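Putative phosphomethylpyrimidine kinase (Bacteroides thetaiotaomicron, PDB 3MBH) probably phosphorylates pyridoxal with ATP, as a pyridoxal kinase of the ribokinase clan, and is seen here with pyridoxal bound. Local coordinates at residues V189-V198 with K210-A218; I143-L154 with L167-K177. All blocks are in the same frame, centred on the assembly; numbering follows the deposited sequence.

Contact 1 (V189-V198 with K210-A218); sequences VHDEPHKTSV and KVTCPYLPA
Thr196 and Cys213 pair at the open end of a beta hairpin, where strand 195-202 runs antiparallel to strand 207-213. They form a hydrogen-bonded pair: Thr196 N lies 2.9 Å from Cys213 O, and the return bond from Cys213 N to Thr196 O measures 2.7 Å. Val198 and Val211 repeat the pair of reciprocal N-H...O bonds two residues on, and Val198 CB packs 3.7 Å from Val211 CG1. Between them Ser197 faces Thr212 as a non-hydrogen-bonded pair with side chains on the other face of the sheet; in one of its two conformers Ser197 OG turns to Val187 O on the adjacent strand.

Beyond Cys213 the chain makes an inverse gamma turn centred on Pro214 and folds back alongside Thr196. With OG1 anti to the backbone N (chi1 -165°), Thr196 sends CG2 over one face of Tyr215, a CH-pi contact 4.1 Å from the ring centroid and 16° off its normal. The fit is tight, since the same CG2 is 3.0 Å from Tyr215 O. Thr196 OG1 and CB rest against Pro217 CD, while Leu216 brings CD2 to 3.6 Å from Pro193 O. Tyr215 also packs on Thr249, Ile252 and Ile256 of helix 241-257.

On the Ser197 and Thr212 face, the extended Lys195 chain crosses Thr212 at about a right angle, CD lying 3.8 Å from Thr212 CG2. Its NZ goes on to a salt bridge 3.0 Å long with Glu192 OE2, met on the syn side but 31° out of the carboxylate plane. That bridge spans the type I turn from Glu192 to Lys195, through which the chain enters the hairpin. The backbone pairing is that of an antiparallel beta hairpin, set between strands 181-189 and 288-290 in the mixed sheet.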
loop_
_atom_site.group_PDB
_atom_site.type_symbol
_atom_site.label_atom_id
_atom_site.label_comp_id
_atom_site.label_asym_id
_atom_site.label_seq_id
_atom_site.Cartn_x
_atom_site.Cartn_y
_atom_site.Cartn_z
ATOM N N VAL A 189 -4.829 31.454 17.173
ATOM C CA VAL A 189 -4.861 30.813 18.459
ATOM C C VAL A 189 -4.206 31.768 19.440
ATOM O O VAL A 189 -3.064 32.207 19.253
ATOM C CB VAL A 189 -4.143 29.473 18.433
ATOM C CG1 VAL A 189 -4.141 28.817 19.860
ATOM C CG2 VAL A 189 -4.774 28.575 17.382
ATOM N N HIS A 190 -4.954 32.103 20.477
ATOM C CA HIS A 190 -4.453 32.988 21.521
ATOM C C HIS A 190 -3.126 32.478 22.112
ATOM O O HIS A 190 -3.026 31.303 22.541
ATOM C CB HIS A 190 -5.499 33.123 22.634
ATOM C CG HIS A 190 -5.167 34.186 23.622
ATOM N ND1 HIS A 190 -5.015 35.508 23.254
ATOM C CD2 HIS A 190 -4.910 34.126 24.950
ATOM C CE1 HIS A 190 -4.702 36.222 24.323
ATOM N NE2 HIS A 190 -4.632 35.405 25.363
ATOM N N ASP A 191 -2.101 33.337 22.101
ATOM C CA ASP A 191 -0.789 33.004 22.688
ATOM C C ASP A 191 -0.084 31.874 21.972
ATOM O O ASP A 191 0.835 31.282 22.517
ATOM C CB ASP A 191 -0.912 32.603 24.179
ATOM C CG ASP A 191 -1.000 33.784 25.104
ATOM O OD1 ASP A 191 -1.469 34.874 24.683
ATOM O OD2 ASP A 191 -0.593 33.604 26.283
ATOM N N GLU A 192 -0.524 31.544 20.773
ATOM C CA GLU A 192 0.141 30.524 19.993
ATOM C C GLU A 192 0.074 30.979 18.566
ATOM O O GLU A 192 -0.854 30.631 17.832
ATOM C CB GLU A 192 -0.527 29.194 20.174
ATOM C CG GLU A 192 -0.300 28.600 21.534
ATOM C CD GLU A 192 -0.640 27.151 21.522
ATOM O OE1 GLU A 192 -1.853 26.848 21.380
ATOM O OE2 GLU A 192 0.294 26.320 21.592
ATOM N N PRO A 193 1.054 31.794 18.180
ATOM C CA PRO A 193 1.098 32.406 16.859
ATOM C C PRO A 193 1.617 31.496 15.742
ATOM O O PRO A 193 1.563 31.884 14.586
ATOM C CB PRO A 193 2.037 33.603 17.066
ATOM C CG PRO A 193 2.932 33.186 18.179
ATOM C CD PRO A 193 2.216 32.175 19.014
ATOM N N HIS A 194 2.109 30.312 16.077
ATOM C CA HIS A 194 2.516 29.354 15.056
ATOM C C HIS A 194 1.359 28.417 14.704
ATOM O O HIS A 194 1.528 27.478 13.927
ATOM C CB HIS A 194 3.726 28.540 15.522
ATOM C CG HIS A 194 4.851 29.372 16.075
ATOM N ND1 HIS A 194 5.966 29.711 15.333
ATOM C CD2 HIS A 194 5.041 29.911 17.303
ATOM C CE1 HIS A 194 6.786 30.430 16.078
ATOM N NE2 HIS A 194 6.248 30.566 17.278
ATOM N N LYS A 195 0.182 28.683 15.267
ATOM C CA LYS A 195 -0.953 27.790 15.113
ATOM C C LYS A 195 -2.180 28.448 14.543
ATOM O O LYS A 195 -2.386 29.638 14.658
ATOM C CB LYS A 195 -1.301 27.128 16.457
ATOM C CG LYS A 195 -0.168 26.252 16.997
ATOM C CD LYS A 195 -0.625 25.453 18.191
ATOM C CE LYS A 195 0.501 24.544 18.680
ATOM N NZ LYS A 195 0.095 23.808 19.896
ATOM N N THR A 196 -3.009 27.586 13.987
ATOM C CA THR A 196 -4.269 27.910 13.432
ATOM C C THR A 196 -5.315 26.946 14.035
ATOM O O THR A 196 -4.963 25.820 14.466
ATOM C CB THR A 196 -4.195 27.784 11.872
ATOM O OG1 THR A 196 -5.303 28.423 11.308
ATOM C CG2 THR A 196 -4.216 26.342 11.408
ATOM N N SER A 197 -6.559 27.410 14.121
ATOM C CA SER A 197 -7.701 26.538 14.433
ATOM C C SER A 197 -8.771 26.582 13.341
ATOM O O SER A 197 -8.827 27.517 12.531
ATOM C CB SER A 197 -8.299 26.842 15.804
ATOM O OG SER A 197 -8.408 28.239 15.995
ATOM N N VAL A 198 -9.563 25.508 13.302
ATOM C CA VAL A 198 -10.704 25.381 12.443
ATOM C C VAL A 198 -11.882 25.103 13.380
ATOM O O VAL A 198 -11.764 24.319 14.340
ATOM C CB VAL A 198 -10.546 24.226 11.428
ATOM C CG1 VAL A 198 -11.846 24.018 10.614
ATOM C CG2 VAL A 198 -9.317 24.447 10.467
ATOM N N LYS A 210 -13.914 21.826 17.094
ATOM C CA LYS A 210 -12.718 22.607 16.917
ATOM C C LYS A 210 -11.487 21.705 16.711
ATOM O O LYS A 210 -11.348 20.643 17.341
ATOM C CB LYS A 210 -12.533 23.474 18.160
ATOM C CG LYS A 210 -11.240 24.304 18.236
ATOM C CD LYS A 210 -11.227 25.119 19.550
ATOM C CE LYS A 210 -9.947 25.914 19.790
ATOM N NZ LYS A 210 -10.029 26.757 21.065
ATOM N N VAL A 211 -10.570 22.142 15.881
ATOM C CA VAL A 211 -9.301 21.438 15.738
ATOM C C VAL A 211 -8.200 22.478 15.633
ATOM O O VAL A 211 -8.391 23.498 15.007
ATOM C CB VAL A 211 -9.358 20.466 14.546
ATOM C CG1 VAL A 211 -9.655 21.181 13.260
ATOM C CG2 VAL A 211 -8.111 19.632 14.452
ATOM N N THR A 212 -7.092 22.267 16.317
ATOM C CA THR A 212 -5.991 23.217 16.337
ATOM C C THR A 212 -4.827 22.550 15.655
ATOM O O THR A 212 -4.546 21.408 15.958
ATOM C CB THR A 212 -5.597 23.604 17.794
ATOM O OG1 THR A 212 -6.672 24.359 18.357
ATOM C CG2 THR A 212 -4.304 24.510 17.843
ATOM N N CYS A 213 -4.132 23.277 14.799
ATOM C CA CYS A 213 -3.034 22.689 14.065
ATOM C C CYS A 213 -1.839 23.595 14.030
ATOM O O CYS A 213 -1.980 24.827 14.102
ATOM C CB CYS A 213 -3.482 22.398 12.655
ATOM S SG CYS A 213 -4.871 21.243 12.650
ATOM N N PRO A 214 -0.650 22.991 13.905
ATOM C CA PRO A 214 0.539 23.816 13.911
ATOM C C PRO A 214 0.948 24.150 12.489
ATOM O O PRO A 214 1.950 23.629 11.965
ATOM C CB PRO A 214 1.565 22.935 14.611
ATOM C CG PRO A 214 1.175 21.533 14.156
ATOM C CD PRO A 214 -0.299 21.558 13.935
ATOM N N TYR A 215 0.123 24.969 11.862
ATOM C CA TYR A 215 0.453 25.526 10.566
ATOM C C TYR A 215 -0.335 26.790 10.360
ATOM O O TYR A 215 -1.338 27.049 11.041
ATOM C CB TYR A 215 0.267 24.530 9.424
ATOM C CG TYR A 215 -1.171 24.104 9.125
ATOM C CD1 TYR A 215 -1.998 24.890 8.349
ATOM C CD2 TYR A 215 -1.674 22.891 9.590
ATOM C CE1 TYR A 215 -3.313 24.485 8.046
ATOM C CE2 TYR A 215 -2.991 22.472 9.286
ATOM C CZ TYR A 215 -3.806 23.294 8.522
ATOM O OH TYR A 215 -5.100 22.922 8.262
ATOM N N LEU A 216 0.175 27.595 9.442
ATOM C CA LEU A 216 -0.407 28.878 9.118
ATOM C C LEU A 216 -0.815 28.838 7.631
ATOM O O LEU A 216 0.016 29.085 6.753
ATOM C CB LEU A 216 0.633 29.967 9.390
ATOM C CG LEU A 216 1.065 30.082 10.857
ATOM C CD1 LEU A 216 2.261 31.098 11.051
ATOM C CD2 LEU A 216 -0.140 30.461 11.784
ATOM N N PRO A 217 -2.102 28.551 7.352
ATOM C CA PRO A 217 -2.572 28.283 5.999
ATOM C C PRO A 217 -2.458 29.474 5.073
ATOM O O PRO A 217 -2.244 29.298 3.870
ATOM C CB PRO A 217 -4.057 27.910 6.196
ATOM C CG PRO A 217 -4.408 28.467 7.513
ATOM C CD PRO A 217 -3.178 28.403 8.338
ATOM N N ALA A 218 -2.531 30.657 5.653
ATOM C CA ALA A 218 -2.505 31.921 4.915
ATOM C C ALA A 218 -1.140 32.145 4.272
ATOM O O ALA A 218 -1.037 32.875 3.325
ATOM C CB ALA A 218 -2.815 33.074 5.852
#

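Contact 2 (I143-L154 with L167-K177)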
loop_
_atom_site.group_PDB
_atom_site.type_symbol
_atom_site.label_atom_id
_atom_site.label_comp_id
_atom_site.label_asym_id
_atom_site.label_seq_id
_atom_site.Cartn_x
_atom_site.Cartn_y
_atom_site.Cartn_z
ATOM N N ILE A 143 -20.406 25.256 3.700
ATOM C CA ILE A 143 -19.539 26.359 3.345
ATOM C C ILE A 143 -18.270 26.399 4.182
ATOM O O ILE A 143 -18.264 26.000 5.338
ATOM C CB ILE A 143 -20.252 27.756 3.416
ATOM C CG1 ILE A 143 -20.732 28.070 4.846
ATOM C CG2 ILE A 143 -21.440 27.849 2.416
ATOM C CD1 ILE A 143 -21.234 29.565 5.000
ATOM N N THR A 144 -17.190 26.879 3.588
ATOM C CA THR A 144 -15.896 26.810 4.215
ATOM C C THR A 144 -15.132 28.183 4.240
ATOM O O THR A 144 -13.967 28.269 3.864
ATOM C CB THR A 144 -15.041 25.766 3.521
ATOM O OG1 THR A 144 -14.935 26.058 2.121
ATOM C CG2 THR A 144 -15.663 24.312 3.713
ATOM N N PRO A 145 -15.780 29.247 4.707
ATOM C CA PRO A 145 -15.043 30.512 4.823
ATOM C C PRO A 145 -13.827 30.470 5.737
ATOM O O PRO A 145 -13.888 29.836 6.803
ATOM C CB PRO A 145 -16.016 31.417 5.515
ATOM C CG PRO A 145 -17.010 30.479 6.192
ATOM C CD PRO A 145 -17.065 29.257 5.403
ATOM N N ASN A 146 -12.784 31.220 5.372
ATOM C CA ASN A 146 -11.745 31.575 6.319
ATOM C C ASN A 146 -12.222 32.718 7.186
ATOM O O ASN A 146 -13.279 33.286 6.932
ATOM C CB ASN A 146 -10.394 31.870 5.655
ATOM C CG ASN A 146 -10.418 33.046 4.708
ATOM O OD1 ASN A 146 -11.128 34.049 4.934
ATOM N ND2 ASN A 146 -9.593 32.962 3.652
ATOM N N LEU A 147 -11.442 33.090 8.197
ATOM C CA LEU A 147 -11.908 34.104 9.146
ATOM C C LEU A 147 -12.224 35.449 8.457
ATOM O O LEU A 147 -13.239 36.133 8.758
ATOM C CB LEU A 147 -10.883 34.287 10.286
ATOM C CG LEU A 147 -11.415 35.091 11.459
ATOM C CD1 LEU A 147 -12.569 34.331 12.065
ATOM C CD2 LEU A 147 -10.313 35.361 12.454
ATOM N N THR A 148 -11.380 35.816 7.498
ATOM C CA THR A 148 -11.590 37.024 6.721
ATOM C C THR A 148 -12.943 37.008 6.013
ATOM O O THR A 148 -13.719 37.960 6.109
ATOM C CB THR A 148 -10.487 37.193 5.664
ATOM O OG1 THR A 148 -9.212 37.303 6.312
ATOM C CG2 THR A 148 -10.731 38.460 4.807
ATOM N N GLU A 149 -13.186 35.924 5.303
ATOM C CA GLU A 149 -14.389 35.723 4.530
ATOM C C GLU A 149 -15.600 35.676 5.454
ATOM O O GLU A 149 -16.670 36.183 5.101
ATOM C CB GLU A 149 -14.263 34.460 3.686
ATOM C CG GLU A 149 -13.254 34.623 2.610
ATOM C CD GLU A 149 -12.719 33.334 2.017
ATOM O OE1 GLU A 149 -12.894 32.222 2.599
ATOM O OE2 GLU A 149 -12.148 33.465 0.926
ATOM N N LEU A 150 -15.422 35.165 6.666
ATOM C CA LEU A 150 -16.516 35.128 7.626
ATOM C C LEU A 150 -17.016 36.524 7.936
ATOM O O LEU A 150 -18.232 36.782 7.983
ATOM C CB LEU A 150 -16.103 34.468 8.947
ATOM C CG LEU A 150 -17.116 34.725 10.096
ATOM C CD1 LEU A 150 -18.186 33.694 10.066
ATOM C CD2 LEU A 150 -16.444 34.747 11.365
ATOM N N PHE A 151 -16.092 37.425 8.218
ATOM C CA PHE A 151 -16.528 38.764 8.601
ATOM C C PHE A 151 -17.098 39.520 7.378
ATOM O O PHE A 151 -18.088 40.230 7.515
ATOM C CB PHE A 151 -15.400 39.510 9.294
ATOM C CG PHE A 151 -15.131 39.009 10.683
ATOM C CD1 PHE A 151 -16.062 39.204 11.689
ATOM C CD2 PHE A 151 -13.978 38.342 10.981
ATOM C CE1 PHE A 151 -15.838 38.729 12.951
ATOM C CE2 PHE A 151 -13.738 37.858 12.270
ATOM C CZ PHE A 151 -14.665 38.048 13.235
ATOM N N TYR A 152 -16.548 39.296 6.182
ATOM C CA TYR A 152 -17.160 39.858 4.959
ATOM C C TYR A 152 -18.595 39.330 4.757
ATOM O O TYR A 152 -19.509 40.094 4.487
ATOM C CB TYR A 152 -16.298 39.575 3.734
ATOM C CG TYR A 152 -15.170 40.584 3.581
ATOM C CD1 TYR A 152 -15.444 41.946 3.369
ATOM C CD2 TYR A 152 -13.834 40.192 3.655
ATOM C CE1 TYR A 152 -14.383 42.865 3.228
ATOM C CE2 TYR A 152 -12.802 41.097 3.552
ATOM C CZ TYR A 152 -13.080 42.423 3.341
ATOM O OH TYR A 152 -12.027 43.302 3.204
ATOM N N LEU A 153 -18.809 38.039 4.979
ATOM C CA LEU A 153 -20.140 37.455 4.830
ATOM C C LEU A 153 -21.123 37.996 5.871
ATOM O O LEU A 153 -22.265 38.270 5.532
ATOM C CB LEU A 153 -20.108 35.945 4.904
ATOM C CG LEU A 153 -19.462 35.258 3.713
ATOM C CD1 LEU A 153 -19.152 33.798 3.951
ATOM C CD2 LEU A 153 -20.353 35.460 2.479
ATOM N N LEU A 154 -20.679 38.162 7.119
ATOM C CA LEU A 154 -21.541 38.699 8.165
ATOM C C LEU A 154 -21.656 40.245 8.139
ATOM O O LEU A 154 -22.438 40.805 8.893
ATOM C CB LEU A 154 -21.040 38.229 9.520
ATOM C CG LEU A 154 -21.159 36.732 9.797
ATOM C CD1 LEU A 154 -20.655 36.414 11.173
ATOM C CD2 LEU A 154 -22.595 36.261 9.658
ATOM N N LEU A 167 -17.154 32.509 18.258
ATOM C CA LEU A 167 -17.072 31.711 17.040
ATOM C C LEU A 167 -18.263 30.791 16.918
ATOM O O LEU A 167 -18.775 30.631 15.822
ATOM C CB LEU A 167 -15.747 30.952 16.931
ATOM C CG LEU A 167 -14.644 31.989 16.684
ATOM C CD1 LEU A 167 -13.409 31.643 17.436
ATOM C CD2 LEU A 167 -14.350 32.159 15.216
ATOM N N LYS A 168 -18.739 30.228 18.030
ATOM C CA LYS A 168 -19.963 29.407 17.997
ATOM C C LYS A 168 -21.172 30.201 17.488
ATOM O O LYS A 168 -21.964 29.712 16.674
ATOM C CB LYS A 168 -20.254 28.802 19.378
ATOM C CG LYS A 168 -19.290 27.667 19.760
ATOM C CD LYS A 168 -19.535 27.061 21.143
ATOM C CE LYS A 168 -20.675 26.038 21.182
ATOM N NZ LYS A 168 -20.997 25.484 22.602
ATOM N N GLU A 169 -21.305 31.443 17.971
ATOM C CA GLU A 169 -22.369 32.341 17.511
ATOM C C GLU A 169 -22.200 32.644 16.028
ATOM O O GLU A 169 -23.165 32.606 15.303
ATOM C CB GLU A 169 -22.425 33.647 18.335
ATOM C CG GLU A 169 -23.844 34.084 18.863
ATOM C CD GLU A 169 -24.943 34.218 17.763
ATOM O OE1 GLU A 169 -25.323 33.167 17.153
ATOM O OE2 GLU A 169 -25.448 35.368 17.522
ATOM N N TYR A 170 -20.994 32.917 15.538
ATOM C CA TYR A 170 -20.861 33.171 14.097
ATOM C C TYR A 170 -21.287 31.940 13.265
ATOM O O TYR A 170 -21.918 32.053 12.214
ATOM C CB TYR A 170 -19.427 33.518 13.723
ATOM C CG TYR A 170 -18.774 34.679 14.433
ATOM C CD1 TYR A 170 -19.433 35.888 14.617
ATOM C CD2 TYR A 170 -17.436 34.589 14.836
ATOM C CE1 TYR A 170 -18.788 36.969 15.252
ATOM C CE2 TYR A 170 -16.794 35.665 15.483
ATOM C CZ TYR A 170 -17.472 36.844 15.688
ATOM O OH TYR A 170 -16.803 37.895 16.317
ATOM N N LEU A 171 -20.903 30.756 13.732
ATOM C CA LEU A 171 -21.237 29.485 13.031
ATOM C C LEU A 171 -22.765 29.354 12.892
ATOM O O LEU A 171 -23.291 29.074 11.834
ATOM C CB LEU A 171 -20.635 28.291 13.775
ATOM C CG LEU A 171 -19.118 28.089 13.617
ATOM C CD1 LEU A 171 -18.682 27.184 14.702
ATOM C CD2 LEU A 171 -18.709 27.486 12.228
ATOM N N ARG A 172 -23.449 29.582 13.996
ATOM C CA ARG A 172 -24.887 29.497 14.017
ATOM C C ARG A 172 -25.552 30.562 13.113
ATOM O O ARG A 172 -26.532 30.250 12.433
ATOM C CB ARG A 172 -25.346 29.578 15.476
ATOM C CG ARG A 172 -26.820 29.598 15.688
ATOM C CD ARG A 172 -27.468 28.397 15.068
ATOM N NE ARG A 172 -28.840 28.264 15.524
ATOM C CZ ARG A 172 -29.592 27.203 15.278
ATOM N NH1 ARG A 172 -29.114 26.205 14.531
ATOM N NH2 ARG A 172 -30.832 27.157 15.746
ATOM N N LEU A 173 -25.025 31.796 13.096
ATOM C CA LEU A 173 -25.605 32.885 12.277
ATOM C C LEU A 173 -25.491 32.537 10.806
ATOM O O LEU A 173 -26.424 32.737 10.043
ATOM C CB LEU A 173 -24.884 34.218 12.469
ATOM C CG LEU A 173 -25.107 35.058 13.707
ATOM C CD1 LEU A 173 -24.236 36.318 13.578
ATOM C CD2 LEU A 173 -26.595 35.450 13.927
ATOM N N LEU A 174 -24.331 32.015 10.411
ATOM C CA LEU A 174 -24.148 31.552 9.068
ATOM C C LEU A 174 -25.031 30.336 8.730
ATOM O O LEU A 174 -25.586 30.259 7.633
ATOM C CB LEU A 174 -22.659 31.288 8.782
ATOM C CG LEU A 174 -21.725 32.506 8.599
ATOM C CD1 LEU A 174 -20.316 31.958 8.301
ATOM C CD2 LEU A 174 -22.210 33.458 7.524
ATOM N N SER A 175 -25.204 29.399 9.665
ATOM C CA SER A 175 -26.069 28.236 9.386
ATOM C C SER A 175 -27.536 28.656 9.237
ATOM O O SER A 175 -28.271 28.110 8.434
ATOM C CB SER A 175 -25.985 27.208 10.477
ATOM O OG SER A 175 -26.850 26.138 10.175
ATOM N N ASP A 176 -27.935 29.656 9.993
ATOM C CA ASP A 176 -29.294 30.215 9.858
ATOM C C ASP A 176 -29.570 30.727 8.450
ATOM O O ASP A 176 -30.697 30.739 8.022
ATOM C CB ASP A 176 -29.503 31.314 10.873
ATOM C CG ASP A 176 -29.647 30.771 12.303
ATOM O OD1 ASP A 176 -29.819 29.551 12.527
ATOM O OD2 ASP A 176 -29.571 31.596 13.220
ATOM N N LYS A 177 -28.528 31.065 7.696
ATOM C CA LYS A 177 -28.732 31.577 6.369
ATOM C C LYS A 177 -28.976 30.527 5.321
ATOM O O LYS A 177 -29.318 30.876 4.193
ATOM C CB LYS A 177 -27.564 32.481 5.996
ATOM C CG LYS A 177 -27.805 33.869 6.526
ATOM C CD LYS A 177 -26.564 34.626 6.828
ATOM C CE LYS A 177 -26.989 35.866 7.663
ATOM N NZ LYS A 177 -26.039 36.994 7.509
#
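Phe151 and Tyr170 form a T-shaped aromatic pair, the edge of Phe151 directed at the face of Tyr170, with centroids 5.2 Å apart and planes at 78°. Leu150 CD2 sits over the centre of one Phe151 face and also reaches Tyr170 CD2 at 3.6 Å, so this one methyl touches both rings. Leu154 CD1 lies 3.7 Å from Tyr170 CD1. The phenol oxygen hydrogen-bonds to Ser162 OG. An alanine in place of Tyr170 would take away the ring, and the edge of Phe151 and the methyls of Leu150 and Leu154 would probably face a gap, with Ser162 losing its partner.

The aliphatic contacts centre on Leu174. With CG anti to the carbonyl carbon (chi1 -74°), it points its branch at the 143-154 segment: CD1 meets Leu150 CD1 at 3.3 Å, tighter than usual, and CD2 meets Leu154 CD2 at 3.5 Å. Ile143 and Pro145 close in more loosely on Leu174 CD1.

No hydrogen bond crosses between the segments. Asn146 and Glu149 make a capping box, Glu149 N to Asn146 OD1 being 2.8 Å and Asn146 N to Glu149 OE1 3.0 Å; Asn146 ND2 and Glu149 OE2 bond to Gly116 O and Leu115 N.

The two helix segments cross at 56°. Leu150 packs on Ile184 of strand 181-189, Leu153 on Met133 of helix 127-136, and Leu171 on Tyr201 of strand 195-202.

In the fold
Contact 2 is the more deeply buried of the two, a leucine-rich packing of two helices with an aromatic pair and no polar bond across it. Contact 1 lies farther from the chain centre and is partly exposed, and its grip is chiefly the backbone ladder of a hairpin, with side chains added around it. They come in series along the chain; the nearest atoms of contact 1 and contact 2 are about 6 Å apart. Strand 181-189 joins them: it leads into the 189-198 segment of contact 1 and pairs in parallel with strand 142-143, which holds Ile143 of contact 2. Strand 195-202, half of the hairpin, also packs against helix 164-176.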